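Local atomic coordinates of HpcE (Thermus thermophilus, PDB entry 1WZO), a protein that probably catalyses the isomerisation of 2-hydroxyhepta-2,4-diene-1,7-dioate in aromatic catabolism, as a member of the fumarylacetoacetate hydrolase family. Residues P43-G48 and T204-D209; A101-R106 and Y119-T124. One frame throughout, in Å; residues are numbered along the deposited sequence.

Contact 1. Residues P43-G48 and T204-D209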
ATOM      1  N   PRO B  43       6.139  -7.277  -5.755  1.00 17.97           N
ATOM      2  CA  PRO B  43       7.406  -7.412  -5.034  1.00 16.62           C
ATOM      3  C   PRO B  43       7.689  -6.282  -4.054  1.00 18.23           C
ATOM      4  O   PRO B  43       7.278  -5.137  -4.268  1.00 18.17           O
ATOM      5  CB  PRO B  43       8.448  -7.444  -6.155  1.00 18.41           C
ATOM      6  CG  PRO B  43       7.688  -7.917  -7.349  1.00 16.47           C
ATOM      7  CD  PRO B  43       6.370  -7.206  -7.208  1.00 17.47           C
ATOM      8  N   GLY B  44       8.372  -6.626  -2.967  1.00 17.15           N
ATOM      9  CA  GLY B  44       8.783  -5.636  -1.996  1.00 17.40           C
ATOM     10  C   GLY B  44      10.145  -5.252  -2.554  1.00 19.00           C
ATOM     11  O   GLY B  44      10.237  -4.886  -3.727  1.00 23.81           O
ATOM     12  N   LYS B  45      11.201  -5.360  -1.757  1.00 15.30           N
ATOM     13  CA  LYS B  45      12.530  -5.030  -2.247  1.00 15.05           C
ATOM     14  C   LYS B  45      13.141  -6.226  -2.963  1.00 15.04           C
ATOM     15  O   LYS B  45      12.883  -7.382  -2.610  1.00 13.78           O
ATOM     16  CB  LYS B  45      13.440  -4.570  -1.104  1.00 15.11           C
ATOM     17  CG  LYS B  45      13.473  -5.483   0.113  1.00 14.55           C
ATOM     18  CD  LYS B  45      14.431  -4.916   1.170  1.00 16.12           C
ATOM     19  CE  LYS B  45      14.433  -5.749   2.460  1.00 12.39           C
ATOM     20  NZ  LYS B  45      13.104  -5.735   3.144  1.00 12.28           N
ATOM     21  N   ILE B  46      13.965  -5.926  -3.962  1.00 14.12           N
ATOM     22  CA  ILE B  46      14.612  -6.932  -4.788  1.00 12.02           C
ATOM     23  C   ILE B  46      16.125  -6.814  -4.737  1.00 13.20           C
ATOM     24  O   ILE B  46      16.681  -5.758  -5.062  1.00 13.37           O
ATOM     25  CB  ILE B  46      14.179  -6.763  -6.262  1.00 12.85           C
ATOM     26  CG1 ILE B  46      12.649  -6.726  -6.358  1.00 14.17           C
ATOM     27  CG2 ILE B  46      14.753  -7.901  -7.114  1.00 14.94           C
ATOM     28  CD1 ILE B  46      12.128  -6.185  -7.696  1.00 16.46           C
ATOM     29  N   LEU B  47      16.792  -7.897  -4.340  1.00 11.78           N
ATOM     30  CA  LEU B  47      18.249  -7.927  -4.296  1.00 13.30           C
ATOM     31  C   LEU B  47      18.759  -9.007  -5.233  1.00 15.94           C
ATOM     32  O   LEU B  47      18.160 -10.075  -5.337  1.00 14.63           O
ATOM     33  CB  LEU B  47      18.766  -8.240  -2.892  1.00 14.67           C
ATOM     34  CG  LEU B  47      18.521  -7.217  -1.783  1.00 17.91           C
ATOM     35  CD1 LEU B  47      17.140  -7.441  -1.193  1.00 20.37           C
ATOM     36  CD2 LEU B  47      19.580  -7.374  -0.695  1.00 19.57           C
ATOM     37  N   GLY B  48      19.869  -8.728  -5.906  1.00 16.81           N
ATOM     38  CA  GLY B  48      20.455  -9.703  -6.807  1.00 18.15           C
ATOM     39  C   GLY B  48      21.867  -9.992  -6.335  1.00 19.77           C
ATOM     40  O   GLY B  48      22.390  -9.290  -5.461  1.00 16.46           O
ATOM     41  N   THR B 204      16.280  -7.241   7.420  1.00 16.23           N
ATOM     42  CA  THR B 204      15.034  -7.984   7.564  1.00 17.71           C
ATOM     43  C   THR B 204      14.341  -8.159   6.212  1.00 17.60           C
ATOM     44  O   THR B 204      14.034  -7.176   5.533  1.00 17.51           O
ATOM     45  CB  THR B 204      14.059  -7.262   8.518  1.00 17.96           C
ATOM     46  OG1 THR B 204      14.656  -7.153   9.812  1.00 16.77           O
ATOM     47  CG2 THR B 204      12.746  -8.045   8.638  1.00 18.71           C
ATOM     48  N   LEU B 205      14.110  -9.407   5.805  1.00 17.50           N
ATOM     49  CA  LEU B 205      13.419  -9.650   4.541  1.00 15.85           C
ATOM     50  C   LEU B 205      11.955  -9.868   4.886  1.00 17.11           C
ATOM     51  O   LEU B 205      11.629 -10.592   5.827  1.00 16.66           O
ATOM     52  CB  LEU B 205      13.990 -10.874   3.816  1.00 16.02           C
ATOM     53  CG  LEU B 205      15.458 -10.760   3.391  1.00 18.04           C
ATOM     54  CD1 LEU B 205      15.895 -12.038   2.692  1.00 17.00           C
ATOM     55  CD2 LEU B 205      15.637  -9.560   2.466  1.00 18.08           C
ATOM     56  N   GLU B 206      11.073  -9.233   4.129  1.00 16.85           N
ATOM     57  CA  GLU B 206       9.646  -9.329   4.389  1.00 17.64           C
ATOM     58  C   GLU B 206       8.943 -10.134   3.308  1.00 16.94           C
ATOM     59  O   GLU B 206       9.488 -10.333   2.220  1.00 16.64           O
ATOM     60  CB  GLU B 206       9.058  -7.912   4.456  1.00 19.32           C
ATOM     61  CG  GLU B 206       9.847  -6.985   5.386  1.00 22.96           C
ATOM     62  CD  GLU B 206       9.401  -5.533   5.316  1.00 26.28           C
ATOM     63  OE1 GLU B 206       9.171  -5.024   4.198  1.00 30.40           O
ATOM     64  OE2 GLU B 206       9.302  -4.892   6.379  1.00 28.03           O
ATOM     65  N   PRO B 207       7.719 -10.619   3.594  1.00 17.85           N
ATOM     66  CA  PRO B 207       6.973 -11.397   2.598  1.00 16.00           C
ATOM     67  C   PRO B 207       6.889 -10.611   1.287  1.00 16.16           C
ATOM     68  O   PRO B 207       6.606  -9.415   1.289  1.00 17.67           O
ATOM     69  CB  PRO B 207       5.604 -11.570   3.253  1.00 16.69           C
ATOM     70  CG  PRO B 207       5.958 -11.680   4.718  1.00 18.73           C
ATOM     71  CD  PRO B 207       6.984 -10.558   4.873  1.00 18.84           C
ATOM     72  N   TYR B 208       7.149 -11.305   0.186  1.00 15.02           N
ATOM     73  CA  TYR B 208       7.139 -10.751  -1.164  1.00 15.63           C
ATOM     74  C   TYR B 208       8.416 -10.037  -1.587  1.00 14.31           C
ATOM     75  O   TYR B 208       8.492  -9.493  -2.690  1.00 14.96           O
ATOM     76  CB  TYR B 208       5.899  -9.881  -1.391  1.00 18.87           C
ATOM     77  CG  TYR B 208       4.638 -10.713  -1.310  1.00 21.47           C
ATOM     78  CD1 TYR B 208       3.725 -10.538  -0.272  1.00 25.11           C
ATOM     79  CD2 TYR B 208       4.410 -11.747  -2.220  1.00 21.77           C
ATOM     80  CE1 TYR B 208       2.614 -11.379  -0.135  1.00 26.74           C
ATOM     81  CE2 TYR B 208       3.306 -12.594  -2.094  1.00 26.02           C
ATOM     82  CZ  TYR B 208       2.416 -12.404  -1.047  1.00 26.54           C
ATOM     83  OH  TYR B 208       1.331 -13.243  -0.908  1.00 30.56           O
ATOM     84  N   ASP B 209       9.426 -10.042  -0.719  1.00 14.71           N
ATOM     85  CA  ASP B 209      10.713  -9.468  -1.096  1.00 13.54           C
ATOM     86  C   ASP B 209      11.263 -10.515  -2.061  1.00 14.68           C
ATOM     87  O   ASP B 209      10.880 -11.692  -1.989  1.00 14.76           O
ATOM     88  CB  ASP B 209      11.648  -9.320   0.107  1.00 12.72           C
ATOM     89  CG  ASP B 209      11.389  -8.040   0.895  1.00 15.78           C
ATOM     90  OD1 ASP B 209      10.592  -7.204   0.422  1.00 14.95           O
ATOM     91  OD2 ASP B 209      11.990  -7.870   1.975  1.00 16.02           O
TER

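Contact 2. Residues A101-R106 and Y119-T124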
ATOM      1  N   ALA B 101      14.403 -16.716  -9.456  1.00 16.64           N
ATOM      2  CA  ALA B 101      13.992 -15.683  -8.509  1.00 17.52           C
ATOM      3  C   ALA B 101      13.290 -16.350  -7.331  1.00 18.17           C
ATOM      4  O   ALA B 101      12.388 -17.168  -7.518  1.00 19.60           O
ATOM      5  CB  ALA B 101      13.054 -14.689  -9.190  1.00 17.36           C
ATOM      6  N   VAL B 102      13.715 -16.002  -6.120  1.00 16.90           N
ATOM      7  CA  VAL B 102      13.159 -16.572  -4.900  1.00 16.32           C
ATOM      8  C   VAL B 102      12.265 -15.560  -4.201  1.00 18.04           C
ATOM      9  O   VAL B 102      12.678 -14.423  -3.951  1.00 15.80           O
ATOM     10  CB  VAL B 102      14.293 -16.988  -3.942  1.00 17.24           C
ATOM     11  CG1 VAL B 102      13.725 -17.665  -2.702  1.00 17.05           C
ATOM     12  CG2 VAL B 102      15.266 -17.905  -4.678  1.00 17.68           C
ATOM     13  N   VAL B 103      11.044 -15.978  -3.883  1.00 15.17           N
ATOM     14  CA  VAL B 103      10.081 -15.099  -3.227  1.00 16.01           C
ATOM     15  C   VAL B 103       9.928 -15.442  -1.752  1.00 16.10           C
ATOM     16  O   VAL B 103       9.552 -16.558  -1.402  1.00 19.20           O
ATOM     17  CB  VAL B 103       8.707 -15.198  -3.918  1.00 15.87           C
ATOM     18  CG1 VAL B 103       7.755 -14.142  -3.357  1.00 16.20           C
ATOM     19  CG2 VAL B 103       8.880 -15.029  -5.427  1.00 14.98           C
ATOM     20  N   VAL B 104      10.219 -14.472  -0.891  1.00 15.08           N
ATOM     21  CA  VAL B 104      10.127 -14.651   0.554  1.00 16.88           C
ATOM     22  C   VAL B 104       8.669 -14.751   1.004  1.00 16.73           C
ATOM     23  O   VAL B 104       7.827 -13.972   0.561  1.00 18.03           O
ATOM     24  CB  VAL B 104      10.820 -13.479   1.294  1.00 14.97           C
ATOM     25  CG1 VAL B 104      10.662 -13.631   2.790  1.00 14.90           C
ATOM     26  CG2 VAL B 104      12.308 -13.451   0.930  1.00 17.34           C
ATOM     27  N   GLY B 105       8.382 -15.708   1.887  1.00 17.31           N
ATOM     28  CA  GLY B 105       7.021 -15.900   2.368  1.00 17.50           C
ATOM     29  C   GLY B 105       6.766 -15.512   3.814  1.00 19.02           C
ATOM     30  O   GLY B 105       5.617 -15.277   4.207  1.00 18.79           O
ATOM     31  N   ARG B 106       7.825 -15.463   4.614  1.00 18.34           N
ATOM     32  CA  ARG B 106       7.720 -15.086   6.023  1.00 20.26           C
ATOM     33  C   ARG B 106       8.877 -14.175   6.399  1.00 19.02           C
ATOM     34  O   ARG B 106       9.961 -14.297   5.843  1.00 19.24           O
ATOM     35  CB  ARG B 106       7.749 -16.322   6.926  1.00 21.15           C
ATOM     36  CG  ARG B 106       6.471 -17.149   6.901  1.00 25.77           C
ATOM     37  CD  ARG B 106       6.476 -18.184   8.017  1.00 29.66           C
ATOM     38  NE  ARG B 106       7.474 -19.226   7.804  1.00 31.00           N
ATOM     39  CZ  ARG B 106       8.307 -19.670   8.741  1.00 33.40           C
ATOM     40  NH1 ARG B 106       8.274 -19.155   9.965  1.00 34.95           N
ATOM     41  NH2 ARG B 106       9.163 -20.640   8.458  1.00 32.02           N
ATOM     42  N   TYR B 119      11.333 -20.423   4.836  1.00 22.43           N
ATOM     43  CA  TYR B 119      10.743 -19.087   4.788  1.00 22.05           C
ATOM     44  C   TYR B 119      10.384 -18.659   3.375  1.00 20.32           C
ATOM     45  O   TYR B 119       9.883 -17.558   3.167  1.00 20.19           O
ATOM     46  CB  TYR B 119      11.699 -18.053   5.397  1.00 20.27           C
ATOM     47  CG  TYR B 119      11.902 -18.214   6.881  1.00 19.28           C
ATOM     48  CD1 TYR B 119      12.683 -19.250   7.394  1.00 20.20           C
ATOM     49  CD2 TYR B 119      11.296 -17.338   7.778  1.00 21.30           C
ATOM     50  CE1 TYR B 119      12.853 -19.409   8.763  1.00 21.52           C
ATOM     51  CE2 TYR B 119      11.459 -17.486   9.146  1.00 22.32           C
ATOM     52  CZ  TYR B 119      12.237 -18.524   9.634  1.00 23.58           C
ATOM     53  OH  TYR B 119      12.388 -18.674  10.992  1.00 25.54           O
ATOM     54  N   VAL B 120      10.644 -19.534   2.411  1.00 18.48           N
ATOM     55  CA  VAL B 120      10.366 -19.255   1.012  1.00 19.15           C
ATOM     56  C   VAL B 120       8.917 -19.551   0.628  1.00 20.27           C
ATOM     57  O   VAL B 120       8.388 -20.623   0.924  1.00 20.19           O
ATOM     58  CB  VAL B 120      11.307 -20.076   0.102  1.00 18.18           C
ATOM     59  CG1 VAL B 120      10.925 -19.897  -1.358  1.00 17.65           C
ATOM     60  CG2 VAL B 120      12.748 -19.652   0.337  1.00 17.94           C
ATOM     61  N   LEU B 121       8.280 -18.590  -0.029  1.00 20.09           N
ATOM     62  CA  LEU B 121       6.901 -18.752  -0.475  1.00 20.36           C
ATOM     63  C   LEU B 121       6.879 -19.535  -1.784  1.00 21.15           C
ATOM     64  O   LEU B 121       6.128 -20.496  -1.933  1.00 19.93           O
ATOM     65  CB  LEU B 121       6.246 -17.383  -0.682  1.00 22.14           C
ATOM     66  CG  LEU B 121       4.828 -17.363  -1.265  1.00 22.00           C
ATOM     67  CD1 LEU B 121       3.860 -18.024  -0.293  1.00 23.17           C
ATOM     68  CD2 LEU B 121       4.403 -15.928  -1.532  1.00 21.41           C
ATOM     69  N   GLY B 122       7.714 -19.121  -2.730  1.00 20.16           N
ATOM     70  CA  GLY B 122       7.764 -19.796  -4.013  1.00 20.27           C
ATOM     71  C   GLY B 122       8.853 -19.253  -4.917  1.00 20.10           C
ATOM     72  O   GLY B 122       9.713 -18.485  -4.475  1.00 19.73           O
ATOM     73  N   TYR B 123       8.798 -19.632  -6.192  1.00 18.36           N
ATOM     74  CA  TYR B 123       9.807 -19.217  -7.161  1.00 18.24           C
ATOM     75  C   TYR B 123       9.190 -18.701  -8.450  1.00 17.32           C
ATOM     76  O   TYR B 123       8.017 -18.933  -8.724  1.00 19.83           O
ATOM     77  CB  TYR B 123      10.714 -20.408  -7.494  1.00 18.36           C
ATOM     78  CG  TYR B 123      11.388 -21.014  -6.287  1.00 19.96           C
ATOM     79  CD1 TYR B 123      12.607 -20.521  -5.827  1.00 16.99           C
ATOM     80  CD2 TYR B 123      10.785 -22.055  -5.579  1.00 19.77           C
ATOM     81  CE1 TYR B 123      13.209 -21.043  -4.692  1.00 17.81           C
ATOM     82  CE2 TYR B 123      11.379 -22.586  -4.438  1.00 18.48           C
ATOM     83  CZ  TYR B 123      12.591 -22.072  -3.999  1.00 18.12           C
ATOM     84  OH  TYR B 123      13.176 -22.569  -2.858  1.00 19.70           O
ATOM     85  N   THR B 124       9.998 -18.000  -9.237  1.00 16.94           N
ATOM     86  CA  THR B 124       9.565 -17.482 -10.522  1.00 16.33           C
ATOM     87  C   THR B 124      10.809 -17.273 -11.360  1.00 15.68           C
ATOM     88  O   THR B 124      11.929 -17.549 -10.905  1.00 17.71           O
ATOM     89  CB  THR B 124       8.764 -16.155 -10.377  1.00 17.63           C
ATOM     90  OG1 THR B 124       8.165 -15.833 -11.635  1.00 17.86           O
ATOM     91  CG2 THR B 124       9.666 -15.003  -9.945  1.00 15.37           C
TER

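Contact 1. Residues P43-G48 and T204-D209
The aliphatic chain of Lys45 lies across the carboxylate of Asp209, its CG 3.4 Å from Asp209 CG. Beyond CG the chain is extended until a bend at its last torsion (chi4 -64°) turns NZ onto the acid, where Lys45 NZ and Asp209 OD2 form a salt bridge of 2.7 Å on the syn side. Lys45 NZ also donates to Thr204 O, in the plane of that carbonyl, at 2.9 Å. Glu206 N grips Asp209 OD2 as well, from the opposite face of the carboxylate to NZ, with an almost straight N-H...O angle of 174°. The other oxygen, OD1, accepts from Lys45 N from above the carboxylate plane, so three donors fix the rotation of the acid. Asp209 closes a type II beta turn that starts at Glu206 and leads into strand 210-212, which runs parallel to strand 46-50; the acid thus joins the starts of both strands. Next to it Gly44 N donates to Tyr208 O (2.9 Å). Glu206 OE1 stays 4.1 Å from Lys45 NZ, beyond a salt bridge, and probably adds a weaker attraction. Leu205 CD2 lies against Lys45 CE, while Thr76 of the second subunit packs on Lys45 and Glu206.

Contact 2. Residues A101-R106 and Y119-T124
Val102 packs between two residues of the facing strand: its CG1 meets CG2 of Val120 at 3.8 Å, the two side chains crossing at about a right angle, while its CG2 reaches the edge of the Tyr123 ring at CE1. Placing CG1 anti to the backbone N (chi1 -176°) splits the two methyls between these neighbours. Helix 192-200 covers this side, with Val192 on Val102 and Leu196 on Val120. On the other face of the sheet Ala101 CB and Thr124 CG2 are tightly packed, 3.5 Å apart, and Val103 CG1 faces Leu121 CD2 more loosely; Leu154 and Leu158 of strand 152-159 back these residues.

The strands are antiparallel and their ladder is broken by a classic beta bulge, in which Leu121 and Gly122 both face Val103. Val103 O accepts a short bond from Leu121 N (2.8 Å) and a weak one from Gly122 N (3.4 Å), and Val103 N returns one to Gly122 O. The Ala101 and Thr124 pair is bonded in both directions at the far end.

Past the bulge Tyr119 O takes two donors, Gly105 N at 2.7 Å and, by a longer bond, Arg106 N. At the polar edge the guanidinium of Arg106 lies flat over the Tyr119 ring, planes 17° apart, with CZ 4.0 Å from the ring centroid in a cation-pi stack. A bend at chi3 (-68°) folds it back over the ring, and NH2, above the ring centre, is also bonded to Asp118 O.

From the N terminus the chain first passes 43-48, entering strand 46-50, then 101-106 at the end of strand 94-104. A short connection carrying helix 113-116 returns it to 119-124, closing the small loop of contact 2. Only after helix 192-200 does it reach 204-209 and close the much longer loop of contact 1, inside which contact 2 is nested. The two meet directly, their centres about 9 Å apart: Tyr208 N and Val104 O are 2.8 Å apart, Asp209 O and Val104 N 3.1 Å, both probable hydrogen bonds. Strand 210-212 thereby lies between strands 46-50 and 94-104, and strand 120-131 follows beyond.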